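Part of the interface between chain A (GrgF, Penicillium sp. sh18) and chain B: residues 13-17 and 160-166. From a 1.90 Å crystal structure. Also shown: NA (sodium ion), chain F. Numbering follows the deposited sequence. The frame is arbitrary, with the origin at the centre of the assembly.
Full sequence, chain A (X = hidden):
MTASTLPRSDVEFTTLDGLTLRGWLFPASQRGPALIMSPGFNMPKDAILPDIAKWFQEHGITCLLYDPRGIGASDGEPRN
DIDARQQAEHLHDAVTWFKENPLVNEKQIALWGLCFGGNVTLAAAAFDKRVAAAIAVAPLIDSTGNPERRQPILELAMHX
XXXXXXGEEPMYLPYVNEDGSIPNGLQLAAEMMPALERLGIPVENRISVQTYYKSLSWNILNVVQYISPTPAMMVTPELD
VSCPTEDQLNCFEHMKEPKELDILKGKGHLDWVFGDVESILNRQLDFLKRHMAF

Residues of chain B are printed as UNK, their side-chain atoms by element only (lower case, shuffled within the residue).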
ATOM      1  N   PHE A  13       1.275  23.079   3.516  1.00 17.35           N
ATOM      2  CA  PHE A  13       0.445  22.755   2.366  1.00 20.06           C
ATOM      3  C   PHE A  13      -0.457  21.597   2.754  1.00 21.04           C
ATOM      4  O   PHE A  13      -0.199  20.891   3.737  1.00 20.90           O
ATOM      5  CB  PHE A  13       1.284  22.430   1.112  1.00 18.75           C
ATOM      6  CG  PHE A  13       2.194  21.211   1.267  1.00 20.55           C
ATOM      7  CD1 PHE A  13       3.446  21.328   1.883  1.00 20.17           C
ATOM      8  CD2 PHE A  13       1.803  19.967   0.781  1.00 23.19           C
ATOM      9  CE1 PHE A  13       4.290  20.220   2.016  1.00 17.24           C
ATOM     10  CE2 PHE A  13       2.632  18.848   0.901  1.00 20.02           C
ATOM     11  CZ  PHE A  13       3.878  18.974   1.520  1.00 23.12           C
ATOM     12  N   THR A  14      -1.531  21.427   1.984  1.00 19.75           N
ATOM     13  CA  THR A  14      -2.596  20.484   2.310  1.00 22.56           C
ATOM     14  C   THR A  14      -2.469  19.223   1.460  1.00 19.15           C
ATOM     15  O   THR A  14      -2.122  19.293   0.277  1.00 19.03           O
ATOM     16  CB  THR A  14      -3.963  21.144   2.096  1.00 24.47           C
ATOM     17  OG1 THR A  14      -3.990  22.397   2.805  1.00 25.10           O
ATOM     18  CG2 THR A  14      -5.094  20.265   2.623  1.00 25.85           C
ATOM     19  N   THR A  15      -2.741  18.065   2.067  1.00 18.38           N
ATOM     20  CA  THR A  15      -2.684  16.810   1.329  1.00 17.22           C
ATOM     21  C   THR A  15      -4.073  16.415   0.836  1.00 20.53           C
ATOM     22  O   THR A  15      -5.095  16.890   1.337  1.00 21.10           O
ATOM     23  CB  THR A  15      -2.119  15.681   2.199  1.00 18.93           C
ATOM     24  OG1 THR A  15      -3.029  15.421   3.274  1.00 20.97           O
ATOM     25  CG2 THR A  15      -0.763  16.067   2.780  1.00 19.67           C
ATOM     26  N   LEU A  16      -4.099  15.499  -0.136  1.00 21.01           N
ATOM     27  CA  LEU A  16      -5.381  15.029  -0.651  1.00 24.12           C
ATOM     28  C   LEU A  16      -6.250  14.466   0.469  1.00 24.67           C
ATOM     29  O   LEU A  16      -7.473  14.648   0.464  1.00 23.85           O
ATOM     30  CB  LEU A  16      -5.162  13.991  -1.751  1.00 19.70           C
ATOM     31  CG  LEU A  16      -6.385  13.407  -2.481  1.00 23.22           C
ATOM     32  CD1 LEU A  16      -7.213  14.492  -3.169  1.00 22.08           C
ATOM     33  CD2 LEU A  16      -5.931  12.385  -3.493  1.00 23.67           C
ATOM     34  N   ASP A  17      -5.643  13.813   1.464  1.00 17.93           N
ATOM     35  CA  ASP A  17      -6.435  13.252   2.551  1.00 21.63           C
ATOM     36  C   ASP A  17      -6.613  14.223   3.716  1.00 23.76           C
ATOM     37  O   ASP A  17      -6.923  13.787   4.830  1.00 22.14           O
ATOM     38  CB  ASP A  17      -5.850  11.912   3.035  1.00 20.84           C
ATOM     39  CG  ASP A  17      -4.324  11.878   3.051  1.00 23.81           C
ATOM     40  OD1 ASP A  17      -3.669  12.925   2.895  1.00 22.90           O
ATOM     41  OD2 ASP A  17      -3.773  10.769   3.232  1.00 25.22           O
TER
ATOM     42  N   UNK B 160      -6.138  14.056 -11.296  1.00 22.72           N
ATOM     43  CA  UNK B 160      -7.226  13.901 -10.342  1.00 19.76           C
ATOM     44  C   UNK B 160      -6.842  14.464  -8.971  1.00 23.63           C
ATOM     45  O   UNK B 160      -7.641  15.158  -8.327  1.00 19.11           O
ATOM     46  c   UNK B 160      -7.597  12.427 -10.289  1.00 23.26           C
ATOM     47  c   UNK B 160      -8.720  12.160  -9.311  1.00 25.12           C
ATOM     48  o   UNK B 160      -8.513  11.279  -8.446  1.00 17.66           O
ATOM     49  o   UNK B 160      -9.771  12.809  -9.439  1.00 21.89           O
ATOM     50  N   UNK B 161      -5.631  14.143  -8.486  1.00 20.34           N
ATOM     51  CA  UNK B 161      -5.201  14.654  -7.190  1.00 23.28           C
ATOM     52  C   UNK B 161      -5.249  16.173  -7.161  1.00 23.57           C
ATOM     53  O   UNK B 161      -5.802  16.773  -6.234  1.00 25.23           O
ATOM     54  n   UNK B 161      -2.715  10.887  -3.818  1.00 24.47           N
ATOM     55  n   UNK B 161      -2.062  12.974  -4.532  1.00 17.74           N
ATOM     56  c   UNK B 161      -2.142  12.588  -5.939  1.00 23.33           C
ATOM     57  c   UNK B 161      -3.775  14.201  -6.866  1.00 25.19           C
ATOM     58  n   UNK B 161      -2.266  12.544  -2.279  1.00 22.10           N
ATOM     59  c   UNK B 161      -3.577  12.772  -6.489  1.00 24.78           C
ATOM     60  c   UNK B 161      -2.339  12.140  -3.538  1.00 20.33           C
ATOM     61  N   UNK B 162      -4.647  16.808  -8.166  1.00 23.88           N
ATOM     62  CA  UNK B 162      -4.582  18.266  -8.187  1.00 24.77           C
ATOM     63  C   UNK B 162      -5.970  18.877  -8.311  1.00 28.32           C
ATOM     64  O   UNK B 162      -6.270  19.886  -7.662  1.00 31.70           O
ATOM     65  c   UNK B 162      -3.685  18.731  -9.331  1.00 23.29           C
ATOM     66  N   UNK B 163      -6.841  18.260  -9.125  1.00 25.70           N
ATOM     67  CA  UNK B 163      -8.200  18.771  -9.308  1.00 26.53           C
ATOM     68  C   UNK B 163      -9.018  18.648  -8.033  1.00 26.00           C
ATOM     69  O   UNK B 163      -9.741  19.576  -7.650  1.00 27.91           O
ATOM     70  c   UNK B 163      -8.889  18.021 -10.450  1.00 22.92           C
ATOM     71  o   UNK B 163      -8.225  18.263 -11.674  1.00 32.89           O
ATOM     72  N   UNK B 164      -8.930  17.500  -7.358  1.00 23.09           N
ATOM     73  CA  UNK B 164      -9.701  17.315  -6.130  1.00 20.38           C
ATOM     74  C   UNK B 164      -9.258  18.287  -5.045  1.00 28.89           C
ATOM     75  O   UNK B 164     -10.081  18.772  -4.259  1.00 30.45           O
ATOM     76  c   UNK B 164      -9.605  11.808  -4.537  1.00 24.73           C
ATOM     77  n   UNK B 164      -9.765  11.415  -3.279  1.00 23.69           N
ATOM     78  n   UNK B 164      -8.989  11.015  -5.406  1.00 18.99           N
ATOM     79  c   UNK B 164      -9.885  13.504  -6.287  1.00 21.69           C
ATOM     80  c   UNK B 164      -9.576  15.878  -5.639  1.00 21.92           C
ATOM     81  n   UNK B 164     -10.046  12.997  -4.929  1.00 20.05           N
ATOM     82  c   UNK B 164     -10.418  14.913  -6.435  1.00 20.41           C
ATOM     83  N   UNK B 165      -7.960  18.582  -4.991  1.00 30.04           N
ATOM     84  CA  UNK B 165      -7.476  19.602  -4.072  1.00 34.41           C
ATOM     85  C   UNK B 165      -8.103  20.958  -4.371  1.00 38.56           C
ATOM     86  O   UNK B 165      -8.291  21.771  -3.455  1.00 35.64           O
ATOM     87  c   UNK B 165      -5.954  19.686  -4.148  1.00 28.76           C
ATOM     88  c   UNK B 165      -3.741  18.567  -3.788  1.00 30.11           C
ATOM     89  c   UNK B 165      -5.200  18.596  -3.370  1.00 31.74           C
ATOM     90  c   UNK B 165      -5.332  18.808  -1.876  1.00 31.89           C
ATOM     91  N   UNK B 166      -8.430  21.220  -5.642  1.00 35.79           N
ATOM     92  CA  UNK B 166      -9.042  22.482  -6.049  1.00 34.49           C
ATOM     93  C   UNK B 166     -10.545  22.509  -5.807  1.00 34.76           C
ATOM     94  O   UNK B 166     -11.209  23.467  -6.214  1.00 41.08           O
ATOM     95  c   UNK B 166      -8.749  22.770  -7.533  1.00 35.13           C
ATOM     96  c   UNK B 166      -7.297  23.180  -7.788  1.00 33.35           C
ATOM     97  o   UNK B 166      -6.627  23.616  -6.844  1.00 40.56           O
ATOM     98  o   UNK B 166      -6.811  23.059  -8.937  1.00 41.21           O
TER
HETATM   99 NA    NA F 302      -4.756  25.182  -6.332  1.00 25.83          NA

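Position 160 of chain B carries four side-chain atoms, two carbons of which the second bears two oxygens. This short carboxylate is aspartate, D160(B); it lies in a helix and makes no contact with the chain A stretch. Position 161 has seven side-chain atoms: three carbons, a nitrogen, and then a carbon carrying two further nitrogens, the planar end of a guanidinium. Its CA-to-CB bond points sideways, yet the long side chain bends at chi3 (p, 82°), and its end comes near L16(A). The residue is arginine, R161(B), and its NH2 lies 3.3 Å from CB of L16(A), which sits over one face of the guanidinium. Its three guanidinium nitrogens are hydrogen-bonded elsewhere in the structure.

Position 162 shows a single side-chain carbon, pointing away from chain A, and is alanine, A162(B). At position 163 one carbon is followed by one oxygen, out of reach of the chain A stretch; this is serine, S163(B).

Position 164 repeats the pattern of three carbons, a nitrogen and a carbon with two more nitrogens, but here CA-to-CB points toward chain A. It is a second arginine, R164(B). Its NE approaches CD1 of L16(A) at 3.7 Å, and that methyl lies over one face of the guanidinium. One turn back along the helix, OD2 of D160(B) accepts a hydrogen bond from NH1 of R164(B) at 3.1 Å, part of a salt bridge that tethers the arginine's end.

Position 165 has four carbons, forked at the second, and no polar atom; one terminal carbon nears the backbone of chain A. This is leucine, L165(B), whose CD2 lies 3.7 Å from O of T15(A) and 3.9 Å from N of L16(A). Position 166 again has two carbons, the second bearing two oxygens, and lies beyond the reach of chain A. It is aspartate, D166(B), the first residue to leave helical geometry; its OD1 binds the sodium ion at 2.5 Å.

The contact centres on L16(A), which supplies most of the chain A surface covered by the helix. Its CA-to-CB bond points toward the helix; CB lies over one face of the R161(B) guanidinium and CD1 over one face of that of R164(B), while its backbone N lies near CD2 of L165(B). No hydrogen bond or salt bridge crosses between the stretches, so the fit rests on close packing. On chain A, OG1 of T15(A) donates a hydrogen bond to OD1 of D17(A) at 2.6 Å, spanning L16(A) in the loop that presents it to the helix.

Chain B 160-166: DRASRLD
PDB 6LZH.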